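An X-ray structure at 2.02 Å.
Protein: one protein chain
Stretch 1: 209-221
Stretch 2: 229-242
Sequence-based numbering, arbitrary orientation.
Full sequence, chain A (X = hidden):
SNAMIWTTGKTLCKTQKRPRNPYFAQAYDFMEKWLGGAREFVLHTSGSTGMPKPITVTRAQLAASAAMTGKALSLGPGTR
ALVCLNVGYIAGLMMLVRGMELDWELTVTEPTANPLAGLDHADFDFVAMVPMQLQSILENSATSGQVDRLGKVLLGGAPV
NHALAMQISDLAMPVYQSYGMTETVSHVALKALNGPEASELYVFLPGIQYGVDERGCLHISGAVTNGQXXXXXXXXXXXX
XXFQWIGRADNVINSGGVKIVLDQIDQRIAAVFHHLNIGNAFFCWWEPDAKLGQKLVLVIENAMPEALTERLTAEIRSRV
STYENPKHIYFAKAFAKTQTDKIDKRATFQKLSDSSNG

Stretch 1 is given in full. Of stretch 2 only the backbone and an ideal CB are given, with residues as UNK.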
# COMPACT_ATOMS: atom_id res chain seq x y z
N GLN A 209 -8.72 -1.14 -15.77
CA GLN A 209 -10.17 -1.03 -15.57
C GLN A 209 -10.42 -1.24 -14.08
O GLN A 209 -9.75 -2.07 -13.44
CB GLN A 209 -10.92 -2.08 -16.40
CG GLN A 209 -10.75 -1.92 -17.90
CD GLN A 209 -9.96 -3.06 -18.53
OE1 GLN A 209 -8.92 -2.83 -19.16
NE2 GLN A 209 -10.44 -4.29 -18.36
N TYR A 210 -11.37 -0.50 -13.52
CA TYR A 210 -11.55 -0.46 -12.06
C TYR A 210 -13.02 -0.32 -11.68
O TYR A 210 -13.85 0.10 -12.50
CB TYR A 210 -10.74 0.69 -11.44
CG TYR A 210 -10.93 2.01 -12.16
CD1 TYR A 210 -12.01 2.84 -11.85
CD2 TYR A 210 -10.05 2.42 -13.15
CE1 TYR A 210 -12.20 4.04 -12.51
CE2 TYR A 210 -10.23 3.63 -13.82
CZ TYR A 210 -11.31 4.43 -13.49
OH TYR A 210 -11.50 5.63 -14.14
N GLY A 211 -13.35 -0.69 -10.45
CA GLY A 211 -14.72 -0.62 -9.96
C GLY A 211 -14.72 -1.16 -8.54
O GLY A 211 -13.67 -1.50 -8.02
N VAL A 212 -15.89 -1.24 -7.92
CA VAL A 212 -16.00 -1.83 -6.58
C VAL A 212 -17.04 -2.95 -6.58
O VAL A 212 -17.96 -2.94 -7.38
CB VAL A 212 -16.38 -0.76 -5.52
CG1 VAL A 212 -15.26 0.25 -5.35
CG2 VAL A 212 -17.68 -0.07 -5.90
N ASP A 213 -16.88 -3.92 -5.69
CA ASP A 213 -17.88 -4.96 -5.52
C ASP A 213 -18.98 -4.42 -4.60
O ASP A 213 -19.01 -3.23 -4.29
CB ASP A 213 -17.26 -6.23 -4.93
CG ASP A 213 -16.67 -6.01 -3.56
OD1 ASP A 213 -16.91 -4.94 -2.96
OD2 ASP A 213 -15.97 -6.91 -3.06
N GLU A 214 -19.87 -5.31 -4.16
CA GLU A 214 -21.02 -4.91 -3.35
C GLU A 214 -20.64 -4.39 -1.96
O GLU A 214 -21.46 -3.76 -1.28
CB GLU A 214 -22.01 -6.07 -3.23
CG GLU A 214 -22.59 -6.52 -4.56
CD GLU A 214 -23.62 -7.63 -4.42
OE1 GLU A 214 -23.35 -8.62 -3.71
OE2 GLU A 214 -24.71 -7.51 -5.03
N ARG A 215 -19.40 -4.64 -1.55
CA ARG A 215 -18.92 -4.18 -0.24
C ARG A 215 -18.35 -2.77 -0.33
O ARG A 215 -18.12 -2.11 0.69
CB ARG A 215 -17.86 -5.13 0.31
CG ARG A 215 -18.31 -6.58 0.46
CD ARG A 215 -17.11 -7.48 0.79
NE ARG A 215 -16.08 -7.39 -0.24
CZ ARG A 215 -14.81 -7.74 -0.07
NH1 ARG A 215 -13.94 -7.63 -1.06
NH2 ARG A 215 -14.41 -8.20 1.11
N GLY A 216 -18.10 -2.33 -1.55
CA GLY A 216 -17.39 -1.09 -1.79
C GLY A 216 -15.88 -1.27 -1.87
O GLY A 216 -15.13 -0.31 -1.73
N CYS A 217 -15.43 -2.51 -2.08
CA CYS A 217 -14.00 -2.82 -2.16
C CYS A 217 -13.48 -2.82 -3.60
O CYS A 217 -14.12 -3.35 -4.52
CB CYS A 217 -13.70 -4.19 -1.54
SG CYS A 217 -13.87 -4.29 0.26
N LEU A 218 -12.29 -2.28 -3.78
CA LEU A 218 -11.71 -2.09 -5.11
C LEU A 218 -11.43 -3.41 -5.82
O LEU A 218 -10.84 -4.34 -5.25
CB LEU A 218 -10.41 -1.30 -5.00
CG LEU A 218 -9.66 -0.95 -6.29
CD1 LEU A 218 -10.51 -0.04 -7.18
CD2 LEU A 218 -8.34 -0.26 -5.95
N HIS A 219 -11.85 -3.49 -7.07
CA HIS A 219 -11.30 -4.52 -7.95
C HIS A 219 -10.67 -3.89 -9.19
O HIS A 219 -11.10 -2.84 -9.66
CB HIS A 219 -12.34 -5.56 -8.32
CG HIS A 219 -13.51 -5.01 -9.07
ND1 HIS A 219 -13.42 -4.55 -10.36
CD2 HIS A 219 -14.80 -4.82 -8.69
CE1 HIS A 219 -14.60 -4.11 -10.76
NE2 HIS A 219 -15.46 -4.27 -9.76
N ILE A 220 -9.63 -4.54 -9.72
CA ILE A 220 -8.96 -4.02 -10.90
C ILE A 220 -8.67 -5.14 -11.90
O ILE A 220 -8.59 -6.32 -11.53
CB ILE A 220 -7.64 -3.25 -10.57
CG1 ILE A 220 -6.62 -4.16 -9.89
CG2 ILE A 220 -7.93 -2.00 -9.69
CD1 ILE A 220 -6.87 -4.38 -8.40
N SER A 221 -8.53 -4.75 -13.16
CA SER A 221 -8.18 -5.69 -14.22
C SER A 221 -7.51 -4.93 -15.35
O SER A 221 -7.70 -3.72 -15.49
CB SER A 221 -9.42 -6.44 -14.73
OG SER A 221 -10.27 -5.60 -15.48
N UNK A 229 -10.03 -10.12 -13.46
CA UNK A 229 -10.23 -9.08 -12.46
C UNK A 229 -9.74 -9.57 -11.10
O UNK A 229 -9.96 -10.71 -10.71
CB UNK A 229 -11.70 -8.67 -12.39
N UNK A 230 -9.05 -8.68 -10.40
CA UNK A 230 -8.51 -8.97 -9.08
C UNK A 230 -9.34 -8.20 -8.07
O UNK A 230 -9.48 -6.98 -8.17
CB UNK A 230 -7.03 -8.60 -8.98
N UNK A 231 -9.90 -8.92 -7.10
CA UNK A 231 -10.75 -8.31 -6.08
C UNK A 231 -9.93 -8.07 -4.82
O UNK A 231 -9.42 -9.02 -4.24
CB UNK A 231 -11.96 -9.19 -5.78
N UNK A 232 -9.77 -6.81 -4.42
CA UNK A 232 -9.05 -6.51 -3.18
C UNK A 232 -10.01 -6.57 -2.01
O UNK A 232 -11.22 -6.75 -2.21
CB UNK A 232 -8.38 -5.14 -3.25
N UNK A 233 -9.49 -6.42 -0.80
CA UNK A 233 -10.35 -6.22 0.36
C UNK A 233 -10.16 -4.78 0.87
O UNK A 233 -10.40 -4.49 2.04
CB UNK A 233 -10.04 -7.24 1.46
N UNK A 234 -9.71 -3.90 -0.02
CA UNK A 234 -9.61 -2.47 0.30
C UNK A 234 -10.90 -1.71 0.04
O UNK A 234 -11.30 -1.53 -1.11
CB UNK A 234 -8.48 -1.83 -0.51
N UNK A 235 -11.55 -1.26 1.11
CA UNK A 235 -12.66 -0.31 1.01
C UNK A 235 -12.16 1.03 0.44
O UNK A 235 -11.23 1.65 0.98
CB UNK A 235 -13.31 -0.10 2.38
N UNK A 236 -12.79 1.50 -0.64
CA UNK A 236 -12.34 2.71 -1.31
C UNK A 236 -13.52 3.60 -1.71
O UNK A 236 -14.65 3.16 -1.76
CB UNK A 236 -11.51 2.35 -2.54
N UNK A 237 -13.23 4.85 -2.01
CA UNK A 237 -14.20 5.67 -2.70
C UNK A 237 -13.58 6.11 -4.00
O UNK A 237 -12.53 6.75 -4.00
CB UNK A 237 -14.64 6.87 -1.85
N UNK A 238 -14.20 5.74 -5.12
CA UNK A 238 -13.72 6.17 -6.43
C UNK A 238 -14.17 7.60 -6.76
O UNK A 238 -15.30 7.98 -6.47
CB UNK A 238 -14.21 5.20 -7.51
N UNK A 239 -13.27 8.38 -7.35
CA UNK A 239 -13.58 9.75 -7.79
C UNK A 239 -13.02 9.95 -9.19
O UNK A 239 -11.81 10.21 -9.36
CB UNK A 239 -13.01 10.79 -6.82
N UNK A 240 -13.85 9.80 -10.21
CA UNK A 240 -13.34 9.82 -11.57
C UNK A 240 -12.27 8.74 -11.69
O UNK A 240 -12.43 7.65 -11.15
CB UNK A 240 -12.78 11.20 -11.94
N UNK A 241 -11.17 9.04 -12.38
CA UNK A 241 -10.13 8.03 -12.60
C UNK A 241 -9.10 7.88 -11.47
O UNK A 241 -7.91 7.74 -11.72
CB UNK A 241 -9.39 8.37 -13.89
N UNK A 242 -9.58 7.91 -10.23
CA UNK A 242 -8.71 7.87 -9.05
C UNK A 242 -9.51 7.35 -7.88
O UNK A 242 -10.74 7.29 -7.93
CB UNK A 242 -8.12 9.25 -8.74

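Stretch 1 is a hairpin, its strands 209-212 and 217-221 joined by a type I turn from Asp213 to Gly216. Stretch 2 adds to the second strand, antiparallel, with a bulge between 231 and 235.

At 229 the CB points sideways near Ser221, and a small or beta-branched residue would fit. Thr229 CG2 lies 3.7 Å from Ser221 CB.

Position 230 pairs with Ile220 through two backbone bonds, N to Ile220 O (2.7 Å) and O from Ile220 N (2.9 Å). Its CB shares the face of Ile220, so a beta-branched aliphatic suits. Val230 puts CB 4.2 Å from Ile220 CD1.

Position 231 shares the face of His219 and Cys217, within reach of the Asp213-Arg215 salt bridge and the carbonyl of Cys217. A long polar chain with a donor would serve, amide or basic. Gln231, t then p, bends over toward stretch 1: NE2 donates to Cys217 O (3.1 Å) and to the O of 232 (3.1 Å), while OE1 sits at the edge of the His219 ring, 3.5 Å from His219 CB.

At 232 the backbone N donates to Leu218 O (2.8 Å), and the ideal CB of 232 is only 3.3 Å from Leu218 O. Alanine, serine or threonine would be easiest. Thr232 turns closeness to use: OG1 donates to Leu218 O (2.6 Å) and accepts from the N of 234 (3.1 Å), bracing the bulge.

Position 233 has its CB pointing away, but Arg215 NH2 is 4.5 Å from that CB. An acceptor is wanted: Asp, Asn or perhaps Glu. In Asn233, OD1 receives both Arg215 NH1 (3.2 Å) and NH2 (3.1 Å).

At 234 the backbone O accepts from Leu218 N (2.9 Å). The sideways CB leaves the choice wide; Asp234 uses its carboxylate elsewhere in the structure.

Position 235 pairs with Cys217, beside the turn, inviting a medium aliphatic. Leu235 CD1 reaches within 4.2 Å of Cys217 SG and 3.2 Å of Arg215 O.

The N of 236 donates to Gly216 O (3.2 Å). Its CB lies near Leu218 and Val212, favouring Val or Ile; Val236 CG2 meets Val212 CG1 at 3.7 Å and Leu218 CB at 3.9 Å.

Position 237 points away and is permissive: Glu237.

At 238 the CB points toward Tyr210, across a gap that asks for a longer aliphatic. Ile238, m then t, extends CD1 to Tyr210 CD1 (4.0 Å) and Gly211 CA (3.9 Å).

Position 239, out of reach, is His239. Positive phi at 240 favours Gly240. At 241 the CB is close to Tyr210 OH, so compact or polar residues fit; the end of Asn241 leads away. Position 242 points away: Ala242.

Stretch 2, residues 229-242: TVQTNDLVEIHGNA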
# COMPACT_ATOMS: atom_id res chain seq x y z
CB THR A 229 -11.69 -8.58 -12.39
OG1 THR A 229 -12.45 -9.43 -11.52
CG2 THR A 229 -12.32 -8.58 -13.78
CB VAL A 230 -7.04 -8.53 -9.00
CG1 VAL A 230 -6.53 -8.62 -7.56
CG2 VAL A 230 -6.18 -9.37 -9.93
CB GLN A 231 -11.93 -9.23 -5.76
CG GLN A 231 -12.89 -8.65 -4.72
CD GLN A 231 -13.52 -7.35 -5.18
OE1 GLN A 231 -14.33 -7.34 -6.11
NE2 GLN A 231 -13.13 -6.24 -4.56
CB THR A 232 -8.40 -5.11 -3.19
OG1 THR A 232 -9.43 -4.10 -3.12
CG2 THR A 232 -7.56 -4.92 -4.44
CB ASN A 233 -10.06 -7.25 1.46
CG ASN A 233 -10.36 -8.68 1.03
OD1 ASN A 233 -11.44 -8.97 0.50
ND2 ASN A 233 -9.42 -9.60 1.28
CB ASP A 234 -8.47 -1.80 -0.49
CG ASP A 234 -7.09 -2.29 -0.08
OD1 ASP A 234 -6.89 -2.65 1.10
OD2 ASP A 234 -6.20 -2.32 -0.95
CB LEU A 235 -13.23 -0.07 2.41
CG LEU A 235 -14.69 0.25 2.62
CD1 LEU A 235 -15.56 -0.92 2.19
CD2 LEU A 235 -14.91 0.60 4.09
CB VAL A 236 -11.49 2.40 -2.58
CG1 VAL A 236 -10.30 1.48 -2.23
CG2 VAL A 236 -12.35 1.76 -3.68
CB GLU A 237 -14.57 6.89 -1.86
CG GLU A 237 -15.60 6.59 -0.79
CD GLU A 237 -17.02 6.57 -1.33
OE1 GLU A 237 -17.21 6.86 -2.54
OE2 GLU A 237 -17.95 6.27 -0.54
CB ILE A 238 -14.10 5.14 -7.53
CG1 ILE A 238 -13.31 3.84 -7.30
CG2 ILE A 238 -13.81 5.69 -8.92
CD1 ILE A 238 -13.69 2.70 -8.21
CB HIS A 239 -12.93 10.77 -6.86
CG HIS A 239 -13.41 10.71 -5.45
ND1 HIS A 239 -12.70 10.07 -4.45
CD2 HIS A 239 -14.51 11.21 -4.86
CE1 HIS A 239 -13.36 10.18 -3.31
NE2 HIS A 239 -14.47 10.87 -3.53
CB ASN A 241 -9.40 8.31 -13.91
CG ASN A 241 -8.43 9.46 -13.79
OD1 ASN A 241 -8.63 10.39 -13.00
ND2 ASN A 241 -7.35 9.40 -14.57
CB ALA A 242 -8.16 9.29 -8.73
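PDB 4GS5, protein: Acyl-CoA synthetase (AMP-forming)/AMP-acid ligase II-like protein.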